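Local coordinates for protein DR hemagglutinin structural subunit (Escherichia coli, PDB 1UT1) that mediates adherence of uropathogenic Escherichia coli to the upper urinary tract as a fimbrial adhesin subunit that binds the Dr blood group antigen, at residues G77-I82 with W102-G107; N86-Y91 with G135-T140. The protein carries 3 engineered substitutions. All coordinates share one frame; numbering follows the deposited sequence.

Interaction 1: residues G77-I82 with W102-G107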
loop_
_atom_site.group_PDB
_atom_site.type_symbol
_atom_site.label_atom_id
_atom_site.label_comp_id
_atom_site.label_asym_id
_atom_site.label_seq_id
_atom_site.Cartn_x
_atom_site.Cartn_y
_atom_site.Cartn_z
ATOM N N GLY A 77 -28.138 0.873 -8.107
ATOM C CA GLY A 77 -28.549 1.183 -6.736
ATOM C C GLY A 77 -28.020 0.195 -5.686
ATOM O O GLY A 77 -28.423 0.251 -4.530
ATOM N N LYS A 78 -27.081 -0.659 -6.083
ATOM C CA LYS A 78 -26.481 -1.633 -5.154
ATOM C C LYS A 78 -24.988 -1.403 -4.953
ATOM O O LYS A 78 -24.255 -1.147 -5.914
ATOM C CB LYS A 78 -26.702 -3.065 -5.657
ATOM C CG LYS A 78 -28.122 -3.560 -5.472
ATOM C CD LYS A 78 -28.300 -4.960 -6.008
ATOM C CE LYS A 78 -29.747 -5.411 -5.844
ATOM N NZ LYS A 78 -30.502 -4.519 -4.905
ATOM N N PHE A 79 -24.536 -1.549 -3.703
ATOM C CA PHE A 79 -23.108 -1.465 -3.379
ATOM C C PHE A 79 -22.588 -2.891 -3.153
ATOM O O PHE A 79 -23.311 -3.773 -2.667
ATOM C CB PHE A 79 -22.901 -0.698 -2.064
ATOM C CG PHE A 79 -23.228 0.763 -2.159
ATOM C CD1 PHE A 79 -24.439 1.244 -1.701
ATOM C CD2 PHE A 79 -22.303 1.659 -2.713
ATOM C CE1 PHE A 79 -24.721 2.628 -1.737
ATOM C CE2 PHE A 79 -22.580 3.014 -2.798
ATOM C CZ PHE A 79 -23.808 3.498 -2.347
ATOM N N PHE A 80 -21.297 -3.078 -3.412
ATOM C CA PHE A 80 -20.678 -4.383 -3.169
ATOM C C PHE A 80 -19.193 -4.220 -3.058
ATOM O O PHE A 80 -18.610 -3.323 -3.700
ATOM C CB PHE A 80 -21.012 -5.399 -4.299
ATOM C CG PHE A 80 -21.042 -4.793 -5.685
ATOM C CD1 PHE A 80 -19.877 -4.686 -6.441
ATOM C CD2 PHE A 80 -22.241 -4.306 -6.218
ATOM C CE1 PHE A 80 -19.893 -4.092 -7.721
ATOM C CE2 PHE A 80 -22.263 -3.655 -7.481
ATOM C CZ PHE A 80 -21.092 -3.578 -8.232
ATOM N N LEU A 81 -18.572 -5.055 -2.230
ATOM C CA LEU A 81 -17.123 -5.199 -2.277
ATOM C C LEU A 81 -16.875 -5.963 -3.575
ATOM O O LEU A 81 -17.720 -6.739 -4.012
ATOM C CB LEU A 81 -16.592 -6.034 -1.112
ATOM C CG LEU A 81 -16.320 -5.252 0.175
ATOM C CD1 LEU A 81 -17.634 -4.903 0.792
ATOM C CD2 LEU A 81 -15.484 -6.126 1.140
ATOM N N ILE A 82 -15.720 -5.730 -4.178
ATOM C CA ILE A 82 -15.382 -6.369 -5.443
ATOM C C ILE A 82 -14.062 -7.124 -5.300
ATOM O O ILE A 82 -13.171 -6.687 -4.586
ATOM C CB ILE A 82 -15.298 -5.315 -6.597
ATOM C CG1 ILE A 82 -15.316 -6.020 -7.980
ATOM C CG2 ILE A 82 -14.073 -4.411 -6.436
ATOM C CD1 ILE A 82 -16.695 -6.634 -8.364
ATOM N N TRP A 102 -30.100 8.807 5.255
ATOM C CA TRP A 102 -29.236 8.972 4.094
ATOM C C TRP A 102 -29.938 8.416 2.862
ATOM O O TRP A 102 -30.883 7.595 2.966
ATOM C CB TRP A 102 -27.910 8.194 4.291
ATOM C CG TRP A 102 -27.080 8.665 5.444
ATOM C CD1 TRP A 102 -27.437 8.703 6.742
ATOM C CD2 TRP A 102 -25.743 9.197 5.362
ATOM N NE1 TRP A 102 -26.416 9.253 7.502
ATOM C CE2 TRP A 102 -25.366 9.568 6.673
ATOM C CE3 TRP A 102 -24.865 9.455 4.298
ATOM C CZ2 TRP A 102 -24.098 10.091 6.976
ATOM C CZ3 TRP A 102 -23.612 9.996 4.582
ATOM C CH2 TRP A 102 -23.239 10.313 5.925
ATOM N N THR A 103 -29.450 8.825 1.695
ATOM C CA THR A 103 -30.010 8.388 0.448
ATOM C C THR A 103 -28.905 7.790 -0.423
ATOM O O THR A 103 -27.775 8.249 -0.394
ATOM C CB THR A 103 -30.653 9.581 -0.280
ATOM O OG1 THR A 103 -31.762 10.050 0.499
ATOM C CG2 THR A 103 -31.158 9.174 -1.685
ATOM N N THR A 104 -29.268 6.815 -1.249
ATOM C CA THR A 104 -28.349 6.253 -2.227
ATOM C C THR A 104 -28.701 6.783 -3.636
ATOM O O THR A 104 -29.871 6.734 -4.066
ATOM C CB THR A 104 -28.440 4.703 -2.244
ATOM O OG1 THR A 104 -27.966 4.182 -1.003
ATOM C CG2 THR A 104 -27.614 4.127 -3.376
ATOM N N ASP A 105 -27.710 7.342 -4.328
ATOM C CA ASP A 105 -27.910 7.858 -5.684
ATOM C C ASP A 105 -26.700 7.528 -6.535
ATOM O O ASP A 105 -25.658 8.168 -6.390
ATOM C CB ASP A 105 -28.074 9.379 -5.663
ATOM C CG ASP A 105 -28.702 9.914 -6.944
ATOM O OD1 ASP A 105 -29.530 10.849 -6.847
ATOM O OD2 ASP A 105 -28.448 9.343 -8.027
ATOM N N ASN A 106 -26.814 6.499 -7.376
ATOM C CA ASN A 106 -25.759 6.173 -8.340
ATOM C C ASN A 106 -24.335 6.103 -7.736
ATOM O O ASN A 106 -23.427 6.783 -8.205
ATOM C CB ASN A 106 -25.769 7.220 -9.461
ATOM C CG ASN A 106 -25.104 6.718 -10.737
ATOM O OD1 ASN A 106 -25.401 5.622 -11.215
ATOM N ND2 ASN A 106 -24.185 7.519 -11.284
ATOM N N GLY A 107 -24.153 5.321 -6.683
ATOM C CA GLY A 107 -22.813 5.136 -6.101
ATOM C C GLY A 107 -22.494 6.123 -4.974
ATOM O O GLY A 107 -21.484 5.971 -4.287
HETATM O O HOH W 1 -27.267 3.365 -9.932
#

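Interaction 2: residues N86-Y91 with G135-T140. With EDO (1,2-ethanediol), chain I.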
loop_
_atom_site.group_PDB
_atom_site.type_symbol
_atom_site.label_atom_id
_atom_site.label_comp_id
_atom_site.label_asym_id
_atom_site.label_seq_id
_atom_site.Cartn_x
_atom_site.Cartn_y
_atom_site.Cartn_z
ATOM N N ASN A 86 -11.924 -7.904 -10.339
ATOM C CA ASN A 86 -13.092 -7.136 -10.749
ATOM C C ASN A 86 -14.299 -7.959 -11.099
ATOM O O ASN A 86 -15.321 -7.435 -11.515
ATOM C CB ASN A 86 -12.760 -6.153 -11.900
ATOM C CG ASN A 86 -13.694 -4.955 -11.933
ATOM O OD1 ASN A 86 -14.227 -4.578 -12.981
ATOM N ND2 ASN A 86 -13.973 -4.416 -10.769
ATOM N N ARG A 87 -14.220 -9.261 -10.892
ATOM C CA ARG A 87 -15.338 -10.105 -11.281
ATOM C C ARG A 87 -16.419 -10.376 -10.256
ATOM O O ARG A 87 -17.603 -10.430 -10.597
ATOM C CB ARG A 87 -14.856 -11.435 -11.863
ATOM C CG ARG A 87 -16.014 -12.240 -12.441
ATOM C CD ARG A 87 -15.554 -13.337 -13.366
ATOM N NE ARG A 87 -14.609 -12.904 -14.404
ATOM C CZ ARG A 87 -13.838 -13.763 -15.066
ATOM N NH1 ARG A 87 -13.945 -15.048 -14.796
ATOM N NH2 ARG A 87 -12.964 -13.350 -15.979
ATOM N N ASP A 88 -16.004 -10.713 -9.042
ATOM C CA ASP A 88 -16.920 -11.247 -8.056
ATOM C C ASP A 88 -17.357 -10.202 -7.052
ATOM O O ASP A 88 -16.533 -9.423 -6.538
ATOM C CB ASP A 88 -16.299 -12.460 -7.360
ATOM C CG ASP A 88 -15.910 -13.547 -8.348
ATOM O OD1 ASP A 88 -16.811 -14.048 -9.048
ATOM O OD2 ASP A 88 -14.693 -13.803 -8.519
ATOM N N LYS A 89 -18.676 -10.144 -6.858
ATOM C CA LYS A 89 -19.293 -9.170 -5.973
ATOM C C LYS A 89 -19.726 -9.758 -4.619
ATOM O O LYS A 89 -20.271 -10.878 -4.537
ATOM C CB LYS A 89 -20.521 -8.559 -6.654
ATOM C CG LYS A 89 -20.229 -7.888 -7.982
ATOM C CD LYS A 89 -21.570 -7.532 -8.655
ATOM C CE LYS A 89 -21.345 -6.873 -10.013
ATOM N NZ LYS A 89 -22.654 -6.598 -10.667
ATOM N N LEU A 90 -19.573 -8.949 -3.573
ATOM C CA LEU A 90 -20.124 -9.291 -2.255
ATOM C C LEU A 90 -21.025 -8.119 -1.887
ATOM O O LEU A 90 -20.532 -7.024 -1.587
ATOM C CB LEU A 90 -19.001 -9.438 -1.238
ATOM C CG LEU A 90 -19.374 -9.739 0.215
ATOM C CD1 LEU A 90 -20.181 -11.072 0.286
ATOM C CD2 LEU A 90 -18.050 -9.868 1.042
ATOM N N TYR A 91 -22.341 -8.304 -2.053
ATOM C CA TYR A 91 -23.288 -7.213 -1.853
ATOM C C TYR A 91 -23.350 -6.837 -0.395
ATOM O O TYR A 91 -23.452 -7.704 0.489
ATOM C CB TYR A 91 -24.663 -7.623 -2.330
ATOM C CG TYR A 91 -24.700 -7.756 -3.834
ATOM C CD1 TYR A 91 -24.561 -8.992 -4.444
ATOM C CD2 TYR A 91 -24.854 -6.633 -4.633
ATOM C CE1 TYR A 91 -24.602 -9.118 -5.837
ATOM C CE2 TYR A 91 -24.857 -6.744 -6.020
ATOM C CZ TYR A 91 -24.715 -7.990 -6.607
ATOM O OH TYR A 91 -24.810 -8.101 -7.993
ATOM N N GLY A 135 -11.183 -15.127 -2.138
ATOM C CA GLY A 135 -10.409 -14.079 -2.784
ATOM C C GLY A 135 -10.332 -12.856 -1.870
ATOM O O GLY A 135 -10.744 -12.913 -0.711
ATOM N N ASN A 136 -9.750 -11.780 -2.402
ATOM C CA ASN A 136 -9.614 -10.501 -1.686
ATOM C C ASN A 136 -10.619 -9.538 -2.250
ATOM O O ASN A 136 -10.703 -9.337 -3.466
ATOM C CB ASN A 136 -8.192 -9.930 -1.860
ATOM C CG ASN A 136 -7.135 -10.913 -1.449
ATOM O OD1 ASN A 136 -7.145 -11.407 -0.319
ATOM N ND2 ASN A 136 -6.332 -11.350 -2.414
ATOM N N TYR A 137 -11.409 -8.964 -1.366
ATOM C CA TYR A 137 -12.515 -8.105 -1.747
ATOM C C TYR A 137 -12.305 -6.754 -1.134
ATOM O O TYR A 137 -11.804 -6.649 -0.034
ATOM C CB TYR A 137 -13.820 -8.713 -1.211
ATOM C CG TYR A 137 -14.228 -9.958 -1.963
ATOM C CD1 TYR A 137 -15.175 -9.895 -2.995
ATOM C CD2 TYR A 137 -13.670 -11.198 -1.644
ATOM C CE1 TYR A 137 -15.513 -11.039 -3.734
ATOM C CE2 TYR A 137 -14.042 -12.365 -2.334
ATOM C CZ TYR A 137 -14.906 -12.258 -3.430
ATOM O OH TYR A 137 -15.268 -13.397 -4.126
ATOM N N THR A 138 -12.744 -5.720 -1.843
ATOM C CA THR A 138 -12.491 -4.345 -1.408
ATOM C C THR A 138 -13.702 -3.447 -1.697
ATOM O O THR A 138 -14.352 -3.585 -2.759
ATOM C CB THR A 138 -11.214 -3.763 -2.202
ATOM O OG1 THR A 138 -10.098 -4.670 -2.085
ATOM C CG2 THR A 138 -10.795 -2.420 -1.649
ATOM N N LEU A 139 -13.948 -2.486 -0.792
ATOM C CA LEU A 139 -14.953 -1.451 -0.995
ATOM C C LEU A 139 -14.263 -0.130 -0.661
ATOM O O LEU A 139 -13.710 0.035 0.429
ATOM C CB LEU A 139 -16.172 -1.619 -0.089
ATOM C CG LEU A 139 -17.087 -0.380 -0.006
ATOM C CD1 LEU A 139 -17.747 -0.101 -1.351
ATOM C CD2 LEU A 139 -18.164 -0.605 1.062
ATOM N N THR A 140 -14.224 0.781 -1.626
ATOM C CA THR A 140 -13.521 2.046 -1.427
ATOM C C THR A 140 -14.525 3.212 -1.414
ATOM O O THR A 140 -15.383 3.308 -2.309
ATOM C CB THR A 140 -12.495 2.237 -2.556
ATOM O OG1 THR A 140 -11.539 1.161 -2.514
ATOM C CG2 THR A 140 -11.767 3.551 -2.391
HETATM C C1 EDO I . -12.159 -14.309 -6.556
HETATM O O1 EDO I . -12.298 -13.388 -7.645
HETATM C C2 EDO I . -12.187 -15.750 -7.118
HETATM O O2 EDO I . -11.393 -15.822 -8.321
#

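Interaction 1: residues G77-I82 with W102-G107
Phe79 and Thr104 approach from opposite directions, and the aromatic ring does most of the work of joining two hairpins that share no direct hydrogen bond here. With CG beside the backbone N (chi1 -69°), the Phe79 side chain leaves strand 78-83 obliquely, and its far end closes in on 102-107. CB and CG still lie short of that segment; around the side chain, Ile94 and Ala69 supply apolar packing from neighbouring strands. Contact begins at the outer carbons of the ring. On one flank, Phe79 CE1 meets the methyl CG2 of Thr104 at 3.6 Å and its hydroxyl OG1 at 3.7 Å, the oxygen lying at the rim in the ring plane and the methyl coming in obliquely. On the other flank, the ring edge at Phe79 CE2 faces the carbonyl O of Gly107, 3.5 Å away and near the ring plane, an approach consistent with a weak C-H to O attraction. The terminal CZ sits between the two, 4.0 Å from Thr104 CG2 and 3.9 Å from Gly107 O. With OG1 beside its own backbone N (chi1 -66°), Thr104 sets both branches against CE1, CG2 also reaching CZ.

Closer to solvent the chemistry becomes polar. A water accepts from Gly77 N and donates to Asn106 OD1, each at 3.2 Å, linking the turn before strand 78-83 to that after strand 102-105. Asn106 and Gly107, both with positive phi, have the backbone angles of a type I′ turn, which sends the chain back into strand 108-111. The ring of a strand residue thus reaches across to the tight two-residue β-hairpin 102-111, both elements belonging to the immunoglobulin-like β-sandwich of fimbrial subunits.

Interaction 2: residues N86-Y91 with G135-T140
Tyr137 and Asp88 meet because each sets CG beside its own backbone N and anti to its carbonyl carbon, with chi1 at -72° and -57° respectively. In the immunoglobulin-like β-sandwich of this adhesin, that brings a strand residue of 135-140 against the loop leading into strand 89-96, while strand 78-83 pairs with both strands. The Tyr137 ring presents an edge to the backbone of 86-91: CE1 lies 3.4 Å from the carbonyl O of Asp88, which sits near the ring plane. Further along the same flank, Leu90 CB packs obliquely on Tyr137 CD1 at 4.2 Å, adding an apolar contact on the inner side. Leu22 and Val24 of strand 16-25 touch Leu90 and Tyr137 in turn.

At the phenolic end, Asp88 CB stands 3.5 Å from Tyr137 OH. That hydroxyl is hydrogen-bonded to the carbonyl O of Pro133; what Asp88 brings to it is the CB methylene, while the carboxylate points on to a bound diol. Here a molecule of 1,2-ethanediol, probably from the crystallisation liquor, donates a hydrogen bond from its O1 to Asp88 OD2 over 2.6 Å.

Strand 78-83 ties the two contacts together. It supplies one side of interaction 1, and it pairs with both strands involved in interaction 2, through backbone bonds of Leu81 with Leu90 and of Ile82 with Thr138. Their centres are 14 Å apart, and each is partly buried, grading from an aromatic residue in the interior to a polar fringe. In both, a ring edge faces a backbone carbonyl, yet the fringes differ: an ordered water spans two turns in interaction 1, whereas a carboxylate accepts a hydrogen bond from a bound diol in interaction 2. Interaction 1 joins a strand to a hairpin; interaction 2 joins two strands that both pair with 78-83, one of them through the loop leading into it.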